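Local atomic coordinates of iron transport multicopper oxidase FET3 (Saccharomyces cerevisiae, PDB entry 1ZPU), a protein that oxidises ferrous to ferric iron with four copper ions while reducing dioxygen to water, supplying iron for high-affinity uptake by the permease FTR1. Residues 396-408 and 425-437. Residues are numbered along the deposited sequence; the frame is centred on the assembly and turned at random.
Sequences LHGHAFQTIQRDR and NHPAFPEYPMRRD. With CU1 (copper (I) ion), chain B.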
ATOM      1  N   LEU A 396      -3.549   3.676  -4.872  1.00 68.86           N
ATOM      2  CA  LEU A 396      -4.858   4.291  -4.985  1.00 68.91           C
ATOM      3  C   LEU A 396      -5.929   3.406  -4.386  1.00 69.05           C
ATOM      4  O   LEU A 396      -6.113   2.272  -4.825  1.00 69.42           O
ATOM      5  CB  LEU A 396      -5.186   4.575  -6.451  1.00 68.91           C
ATOM      6  CG  LEU A 396      -6.567   5.152  -6.815  1.00 69.20           C
ATOM      7  CD1 LEU A 396      -6.784   6.584  -6.291  1.00 67.55           C
ATOM      8  CD2 LEU A 396      -6.768   5.086  -8.332  1.00 68.73           C
ATOM      9  N   HIS A 397      -6.640   3.924  -3.385  1.00 69.13           N
ATOM     10  CA  HIS A 397      -7.741   3.190  -2.759  1.00 69.02           C
ATOM     11  C   HIS A 397      -8.935   3.117  -3.710  1.00 69.11           C
ATOM     12  O   HIS A 397      -9.106   3.999  -4.558  1.00 69.12           O
ATOM     13  CB  HIS A 397      -8.175   3.869  -1.473  1.00 68.71           C
ATOM     14  CG  HIS A 397      -7.218   3.700  -0.338  1.00 68.95           C
ATOM     15  ND1 HIS A 397      -7.610   3.230   0.895  1.00 68.88           N
ATOM     16  CD2 HIS A 397      -5.891   3.955  -0.239  1.00 69.75           C
ATOM     17  CE1 HIS A 397      -6.566   3.202   1.702  1.00 69.68           C
ATOM     18  NE2 HIS A 397      -5.509   3.636   1.039  1.00 69.03           N
ATOM     19  N   GLY A 398      -9.737   2.057  -3.581  1.00 69.02           N
ATOM     20  CA  GLY A 398     -11.007   1.938  -4.299  1.00 69.08           C
ATOM     21  C   GLY A 398     -10.974   1.531  -5.768  1.00 69.17           C
ATOM     22  O   GLY A 398     -12.021   1.281  -6.361  1.00 69.32           O
ATOM     23  N   HIS A 399      -9.788   1.470  -6.363  1.00 69.06           N
ATOM     24  CA  HIS A 399      -9.657   1.159  -7.786  1.00 69.07           C
ATOM     25  C   HIS A 399      -8.380   0.391  -8.121  1.00 69.15           C
ATOM     26  O   HIS A 399      -7.369   0.479  -7.414  1.00 69.43           O
ATOM     27  CB  HIS A 399      -9.636   2.436  -8.624  1.00 68.95           C
ATOM     28  CG  HIS A 399     -10.834   3.311  -8.454  1.00 69.15           C
ATOM     29  ND1 HIS A 399     -12.008   3.103  -9.139  1.00 69.66           N
ATOM     30  CD2 HIS A 399     -11.024   4.425  -7.708  1.00 69.70           C
ATOM     31  CE1 HIS A 399     -12.877   4.041  -8.808  1.00 70.51           C
ATOM     32  NE2 HIS A 399     -12.304   4.857  -7.942  1.00 69.49           N
ATOM     33  N   ALA A 400      -8.440  -0.364  -9.209  1.00 69.06           N
ATOM     34  CA  ALA A 400      -7.245  -0.785  -9.919  1.00 69.08           C
ATOM     35  C   ALA A 400      -7.176   0.093 -11.169  1.00 69.12           C
ATOM     36  O   ALA A 400      -8.097   0.095 -11.985  1.00 69.29           O
ATOM     37  CB  ALA A 400      -7.339  -2.245 -10.290  1.00 68.88           C
ATOM     38  N   PHE A 401      -6.104   0.860 -11.313  1.00 69.07           N
ATOM     39  CA  PHE A 401      -6.002   1.815 -12.416  1.00 69.08           C
ATOM     40  C   PHE A 401      -5.269   1.262 -13.631  1.00 69.03           C
ATOM     41  O   PHE A 401      -4.555   0.272 -13.533  1.00 68.95           O
ATOM     42  CB  PHE A 401      -5.307   3.089 -11.946  1.00 69.21           C
ATOM     43  CG  PHE A 401      -4.087   2.831 -11.136  1.00 69.26           C
ATOM     44  CD1 PHE A 401      -4.129   2.935  -9.757  1.00 70.08           C
ATOM     45  CD2 PHE A 401      -2.897   2.464 -11.749  1.00 69.93           C
ATOM     46  CE1 PHE A 401      -2.998   2.680  -8.989  1.00 70.62           C
ATOM     47  CE2 PHE A 401      -1.760   2.208 -10.998  1.00 70.33           C
ATOM     48  CZ  PHE A 401      -1.805   2.318  -9.614  1.00 70.20           C
ATOM     49  N   GLN A 402      -5.448   1.917 -14.771  1.00 69.16           N
ATOM     50  CA  GLN A 402      -4.680   1.609 -15.981  1.00 69.44           C
ATOM     51  C   GLN A 402      -3.382   2.407 -15.978  1.00 69.32           C
ATOM     52  O   GLN A 402      -3.403   3.632 -15.844  1.00 69.41           O
ATOM     53  CB  GLN A 402      -5.472   1.947 -17.256  1.00 69.25           C
ATOM     54  CG  GLN A 402      -6.829   1.270 -17.347  1.00 69.79           C
ATOM     55  CD  GLN A 402      -7.480   1.377 -18.721  1.00 70.45           C
ATOM     56  OE1 GLN A 402      -7.223   2.314 -19.480  1.00 71.59           O
ATOM     57  NE2 GLN A 402      -8.354   0.411 -19.040  1.00 72.00           N
ATOM     58  N   THR A 403      -2.255   1.716 -16.125  1.00 69.21           N
ATOM     59  CA  THR A 403      -0.960   2.369 -16.225  1.00 69.22           C
ATOM     60  C   THR A 403      -0.660   2.621 -17.683  1.00 69.14           C
ATOM     61  O   THR A 403      -0.343   1.688 -18.426  1.00 69.35           O
ATOM     62  CB  THR A 403       0.157   1.483 -15.658  1.00 69.30           C
ATOM     63  OG1 THR A 403      -0.173   1.081 -14.322  1.00 70.14           O
ATOM     64  CG2 THR A 403       1.466   2.241 -15.632  1.00 69.25           C
ATOM     65  N   ILE A 404      -0.752   3.876 -18.101  1.00 69.02           N
ATOM     66  CA  ILE A 404      -0.592   4.200 -19.525  1.00 68.90           C
ATOM     67  C   ILE A 404       0.773   4.812 -19.884  1.00 68.95           C
ATOM     68  O   ILE A 404       1.210   4.730 -21.036  1.00 69.05           O
ATOM     69  CB  ILE A 404      -1.753   5.060 -20.061  1.00 68.70           C
ATOM     70  CG1 ILE A 404      -1.714   6.456 -19.458  1.00 68.55           C
ATOM     71  CG2 ILE A 404      -3.090   4.392 -19.762  1.00 68.52           C
ATOM     72  CD1 ILE A 404      -2.477   7.448 -20.257  1.00 69.01           C
ATOM     73  N   GLN A 405       1.431   5.429 -18.902  1.00 68.92           N
ATOM     74  CA  GLN A 405       2.844   5.831 -19.028  1.00 68.87           C
ATOM     75  C   GLN A 405       3.562   5.768 -17.690  1.00 68.98           C
ATOM     76  O   GLN A 405       3.012   6.159 -16.661  1.00 69.19           O
ATOM     77  CB  GLN A 405       3.012   7.235 -19.633  1.00 68.78           C
ATOM     78  CG  GLN A 405       4.466   7.739 -19.577  1.00 68.53           C
ATOM     79  CD  GLN A 405       4.768   8.901 -20.511  1.00 68.57           C
ATOM     80  OE1 GLN A 405       4.548   8.825 -21.727  1.00 68.62           O
ATOM     81  NE2 GLN A 405       5.309   9.975 -19.948  1.00 67.15           N
ATOM     82  N   ARG A 406       4.790   5.262 -17.720  1.00 68.92           N
ATOM     83  CA  ARG A 406       5.678   5.304 -16.577  1.00 68.62           C
ATOM     84  C   ARG A 406       7.110   5.463 -17.078  1.00 68.71           C
ATOM     85  O   ARG A 406       7.785   4.478 -17.393  1.00 68.78           O
ATOM     86  CB  ARG A 406       5.548   4.038 -15.742  1.00 68.35           C
ATOM     87  CG  ARG A 406       6.442   4.078 -14.519  1.00 68.60           C
ATOM     88  CD  ARG A 406       7.223   2.809 -14.408  1.00 68.46           C
ATOM     89  NE  ARG A 406       6.746   2.067 -13.269  1.00 69.32           N
ATOM     90  CZ  ARG A 406       6.640   0.748 -13.210  1.00 70.97           C
ATOM     91  NH1 ARG A 406       6.980  -0.001 -14.252  1.00 69.00           N
ATOM     92  NH2 ARG A 406       6.179   0.186 -12.083  1.00 74.00           N
ATOM     93  N   ASP A 407       7.569   6.708 -17.133  1.00 68.79           N
ATOM     94  CA  ASP A 407       8.823   7.053 -17.807  1.00 68.96           C
ATOM     95  C   ASP A 407      10.062   6.434 -17.122  1.00 69.01           C
ATOM     96  O   ASP A 407       9.978   5.957 -15.985  1.00 69.09           O
ATOM     97  CB  ASP A 407       8.924   8.584 -17.940  1.00 68.71           C
ATOM     98  CG  ASP A 407       9.738   9.031 -19.152  1.00 68.92           C
ATOM     99  OD1 ASP A 407      10.323   8.187 -19.864  1.00 68.89           O
ATOM    100  OD2 ASP A 407       9.800  10.257 -19.392  1.00 69.22           O
ATOM    101  N   ARG A 408      11.190   6.439 -17.836  1.00 69.02           N
ATOM    102  CA  ARG A 408      12.466   5.862 -17.388  1.00 68.95           C
ATOM    103  C   ARG A 408      13.073   6.623 -16.213  1.00 69.24           C
ATOM    104  O   ARG A 408      12.624   7.719 -15.879  1.00 69.36           O
ATOM    105  CB  ARG A 408      13.477   5.865 -18.540  1.00 68.87           C
ATOM    106  CG  ARG A 408      14.007   7.259 -18.918  1.00 68.53           C
ATOM    107  CD  ARG A 408      14.983   7.195 -20.070  1.00 68.37           C
ATOM    108  NE  ARG A 408      15.481   8.507 -20.485  1.00 67.64           N
ATOM    109  CZ  ARG A 408      16.538   9.131 -19.961  1.00 67.21           C
ATOM    110  NH1 ARG A 408      17.222   8.595 -18.964  1.00 66.99           N
ATOM    111  NH2 ARG A 408      16.911  10.315 -20.430  1.00 66.55           N
ATOM    112  N   ASN A 425       3.811  15.780 -25.949  1.00 69.26           N
ATOM    113  CA  ASN A 425       5.042  15.093 -26.314  1.00 69.25           C
ATOM    114  C   ASN A 425       5.293  13.863 -25.455  1.00 69.21           C
ATOM    115  O   ASN A 425       5.852  13.974 -24.370  1.00 69.47           O
ATOM    116  CB  ASN A 425       6.204  16.080 -26.147  1.00 69.35           C
ATOM    117  CG  ASN A 425       7.546  15.489 -26.531  1.00 69.48           C
ATOM    118  OD1 ASN A 425       7.681  14.908 -27.636  1.00 70.28           O
ATOM    119  ND2 ASN A 425       8.559  15.649 -25.616  1.00 68.50           N
ATOM    120  N   HIS A 426       4.884  12.694 -25.939  1.00 69.16           N
ATOM    121  CA  HIS A 426       5.002  11.450 -25.179  1.00 68.99           C
ATOM    122  C   HIS A 426       4.930  10.250 -26.121  1.00 69.03           C
ATOM    123  O   HIS A 426       4.314  10.342 -27.183  1.00 69.16           O
ATOM    124  CB  HIS A 426       3.880  11.364 -24.129  1.00 68.83           C
ATOM    125  CG  HIS A 426       2.503  11.345 -24.718  1.00 68.57           C
ATOM    126  ND1 HIS A 426       1.948  10.215 -25.282  1.00 67.97           N
ATOM    127  CD2 HIS A 426       1.574  12.323 -24.846  1.00 68.56           C
ATOM    128  CE1 HIS A 426       0.738  10.497 -25.731  1.00 68.03           C
ATOM    129  NE2 HIS A 426       0.487  11.769 -25.479  1.00 68.32           N
ATOM    130  N   PRO A 427       5.544   9.115 -25.731  1.00 69.18           N
ATOM    131  CA  PRO A 427       5.384   7.876 -26.507  1.00 69.20           C
ATOM    132  C   PRO A 427       3.904   7.487 -26.624  1.00 69.22           C
ATOM    133  O   PRO A 427       3.110   7.855 -25.755  1.00 69.26           O
ATOM    134  CB  PRO A 427       6.125   6.837 -25.654  1.00 69.40           C
ATOM    135  CG  PRO A 427       7.071   7.633 -24.776  1.00 69.08           C
ATOM    136  CD  PRO A 427       6.405   8.935 -24.538  1.00 69.07           C
ATOM    137  N   ALA A 428       3.533   6.765 -27.683  1.00 69.16           N
ATOM    138  CA  ALA A 428       2.170   6.247 -27.803  1.00 69.08           C
ATOM    139  C   ALA A 428       1.837   5.354 -26.594  1.00 69.09           C
ATOM    140  O   ALA A 428       2.627   4.486 -26.224  1.00 69.00           O
ATOM    141  CB  ALA A 428       2.014   5.480 -29.092  1.00 68.77           C
ATOM    142  N   PHE A 429       0.685   5.601 -25.971  1.00 69.04           N
ATOM    143  CA  PHE A 429       0.199   4.779 -24.864  1.00 68.92           C
ATOM    144  C   PHE A 429      -0.157   3.373 -25.368  1.00 69.13           C
ATOM    145  O   PHE A 429      -0.451   3.205 -26.558  1.00 69.17           O
ATOM    146  CB  PHE A 429      -1.051   5.400 -24.226  1.00 68.66           C
ATOM    147  CG  PHE A 429      -0.878   6.813 -23.732  1.00 68.40           C
ATOM    148  CD1 PHE A 429      -1.780   7.806 -24.118  1.00 68.20           C
ATOM    149  CD2 PHE A 429       0.147   7.150 -22.850  1.00 68.39           C
ATOM    150  CE1 PHE A 429      -1.649   9.116 -23.654  1.00 68.14           C
ATOM    151  CE2 PHE A 429       0.289   8.463 -22.379  1.00 68.12           C
ATOM    152  CZ  PHE A 429      -0.609   9.444 -22.778  1.00 68.20           C
ATOM    153  N   PRO A 430      -0.149   2.361 -24.469  1.00 69.23           N
ATOM    154  CA  PRO A 430      -0.584   1.010 -24.850  1.00 69.24           C
ATOM    155  C   PRO A 430      -2.069   0.959 -25.204  1.00 69.38           C
ATOM    156  O   PRO A 430      -2.859   1.754 -24.677  1.00 69.49           O
ATOM    157  CB  PRO A 430      -0.337   0.190 -23.583  1.00 69.21           C
ATOM    158  CG  PRO A 430      -0.321   1.181 -22.483  1.00 69.22           C
ATOM    159  CD  PRO A 430       0.270   2.420 -23.057  1.00 69.15           C
ATOM    160  N   GLU A 431      -2.437   0.036 -26.094  1.00 69.36           N
ATOM    161  CA  GLU A 431      -3.834  -0.190 -26.453  1.00 69.30           C
ATOM    162  C   GLU A 431      -4.611  -0.874 -25.328  1.00 69.30           C
ATOM    163  O   GLU A 431      -5.774  -0.544 -25.079  1.00 69.26           O
ATOM    164  CB  GLU A 431      -3.915  -1.035 -27.711  1.00 69.40           C
ATOM    165  CG  GLU A 431      -3.572  -0.287 -28.985  1.00 69.93           C
ATOM    166  CD  GLU A 431      -3.793  -1.136 -30.221  1.00 70.48           C
ATOM    167  OE1 GLU A 431      -3.733  -2.384 -30.117  1.00 70.50           O
ATOM    168  OE2 GLU A 431      -4.030  -0.555 -31.301  1.00 71.30           O
ATOM    169  N   TYR A 432      -3.955  -1.823 -24.658  1.00 69.23           N
ATOM    170  CA  TYR A 432      -4.546  -2.560 -23.552  1.00 69.20           C
ATOM    171  C   TYR A 432      -3.634  -2.467 -22.320  1.00 69.44           C
ATOM    172  O   TYR A 432      -2.837  -3.379 -22.059  1.00 69.52           O
ATOM    173  CB  TYR A 432      -4.770  -4.022 -23.944  1.00 69.14           C
ATOM    174  CG  TYR A 432      -5.755  -4.192 -25.069  1.00 69.10           C
ATOM    175  CD1 TYR A 432      -5.319  -4.335 -26.386  1.00 69.05           C
ATOM    176  CD2 TYR A 432      -7.125  -4.188 -24.821  1.00 69.00           C
ATOM    177  CE1 TYR A 432      -6.224  -4.475 -27.426  1.00 69.14           C
ATOM    178  CE2 TYR A 432      -8.039  -4.329 -25.852  1.00 69.25           C
ATOM    179  CZ  TYR A 432      -7.584  -4.473 -27.152  1.00 69.22           C
ATOM    180  OH  TYR A 432      -8.493  -4.617 -28.175  1.00 69.35           O
ATOM    181  N   PRO A 433      -3.762  -1.367 -21.546  1.00 69.42           N
ATOM    182  CA  PRO A 433      -2.815  -1.060 -20.484  1.00 69.35           C
ATOM    183  C   PRO A 433      -2.861  -2.066 -19.361  1.00 69.44           C
ATOM    184  O   PRO A 433      -3.893  -2.693 -19.126  1.00 69.69           O
ATOM    185  CB  PRO A 433      -3.303   0.292 -19.952  1.00 69.37           C
ATOM    186  CG  PRO A 433      -4.197   0.828 -20.994  1.00 69.33           C
ATOM    187  CD  PRO A 433      -4.829  -0.357 -21.614  1.00 69.57           C
ATOM    188  N   MET A 434      -1.735  -2.199 -18.672  1.00 69.32           N
ATOM    189  CA  MET A 434      -1.651  -2.976 -17.454  1.00 69.20           C
ATOM    190  C   MET A 434      -2.543  -2.321 -16.400  1.00 69.21           C
ATOM    191  O   MET A 434      -2.825  -1.125 -16.482  1.00 69.30           O
ATOM    192  CB  MET A 434      -0.189  -3.033 -17.006  1.00 69.05           C
ATOM    193  CG  MET A 434       0.049  -3.604 -15.636  1.00 69.39           C
ATOM    194  SD  MET A 434       0.031  -2.324 -14.363  1.00 70.06           S
ATOM    195  CE  MET A 434       1.721  -1.743 -14.352  1.00 68.39           C
ATOM    196  N   ARG A 435      -2.996  -3.110 -15.429  1.00 69.17           N
ATOM    197  CA  ARG A 435      -3.810  -2.615 -14.327  1.00 68.98           C
ATOM    198  C   ARG A 435      -3.291  -3.133 -12.985  1.00 69.32           C
ATOM    199  O   ARG A 435      -2.942  -4.319 -12.863  1.00 69.62           O
ATOM    200  CB  ARG A 435      -5.261  -3.042 -14.517  1.00 68.65           C
ATOM    201  CG  ARG A 435      -6.149  -1.993 -15.126  1.00 68.30           C
ATOM    202  CD  ARG A 435      -7.043  -2.582 -16.202  1.00 67.50           C
ATOM    203  NE  ARG A 435      -7.760  -3.779 -15.769  1.00 66.34           N
ATOM    204  CZ  ARG A 435      -7.997  -4.818 -16.560  1.00 66.06           C
ATOM    205  NH1 ARG A 435      -7.566  -4.802 -17.816  1.00 66.26           N
ATOM    206  NH2 ARG A 435      -8.656  -5.871 -16.102  1.00 65.58           N
ATOM    207  N   ARG A 436      -3.243  -2.244 -11.988  1.00 69.16           N
ATOM    208  CA  ARG A 436      -2.899  -2.613 -10.624  1.00 68.95           C
ATOM    209  C   ARG A 436      -3.293  -1.505  -9.652  1.00 69.36           C
ATOM    210  O   ARG A 436      -3.874  -0.499 -10.074  1.00 69.34           O
ATOM    211  CB  ARG A 436      -1.414  -2.958 -10.507  1.00 68.84           C
ATOM    212  CG  ARG A 436      -0.401  -1.832 -10.796  1.00 69.25           C
ATOM    213  CD  ARG A 436       1.036  -2.376 -10.764  1.00 68.16           C
ATOM    214  NE  ARG A 436       1.168  -3.378  -9.713  1.00 67.56           N
ATOM    215  CZ  ARG A 436       2.166  -4.241  -9.593  1.00 67.84           C
ATOM    216  NH1 ARG A 436       3.161  -4.250 -10.462  1.00 68.38           N
ATOM    217  NH2 ARG A 436       2.168  -5.100  -8.587  1.00 67.77           N
ATOM    218  N   ASP A 437      -2.988  -1.683  -8.363  1.00 69.49           N
ATOM    219  CA  ASP A 437      -3.358  -0.684  -7.364  1.00 69.69           C
ATOM    220  C   ASP A 437      -2.162   0.069  -6.793  1.00 69.67           C
ATOM    221  O   ASP A 437      -2.321   1.051  -6.075  1.00 69.84           O
ATOM    222  CB  ASP A 437      -4.250  -1.279  -6.262  1.00 69.97           C
ATOM    223  CG  ASP A 437      -3.551  -2.353  -5.448  1.00 71.09           C
ATOM    224  OD1 ASP A 437      -4.164  -3.435  -5.301  1.00 72.34           O
ATOM    225  OD2 ASP A 437      -2.415  -2.117  -4.949  1.00 70.33           O
TER
HETATM  226 CU   CU1 B1002      -3.719   4.026   2.137  1.00 87.41          CU
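F401 and R436 exchange two backbone hydrogen bonds, F401 N to R436 O (2.9 Å) and R436 N to F401 O (3.2 Å), and so pair strand 401-406 antiparallel with the edge strand 434-436 in the third cupredoxin domain of this multicopper oxidase. Q402 and R435 form the next, non-hydrogen-bonded pair; farther along, T403 N donates to M434 O. At the other end L396 N reaches D437 O (3.1 Å), where the chain of 434-436 crosses toward the second sheet of the domain, next to strand 392-396. Just beyond L396, H397 NE2 binds a type 3 copper at 2.1 Å, together with H107 and H462, while H397 ND1 is hydrogen-bonded to D73. The D437 carboxylate leads away from 396-408 to a salt bridge with R235.

R436 O also lies 3.2 Å above the F401 ring plane, over its centre; a chi1 of 46°, with CG tucked between F401's own N and C, brings the ring over the R436 carbonyl oxygen. On the same side of the sheet the M434 chain, kinked twice beyond CB, lays SD and CE alongside T403 OG1. On the opposite face of the sheet, the aliphatic parts of Q402 and R435 run side by side, pointing the same way, their polar ends continuing to Y311 and E306. Beyond the strands, P430 and P433 pack against I404, whose CG2 meets P433 CG at 3.9 Å. The F429 ring is sandwiched: H426 CE1 lies over one face toward the rim, and on the opposite face I404 CD1 sits 3.5 Å from the centroid, a CH-pi contact only 7° off the ring normal.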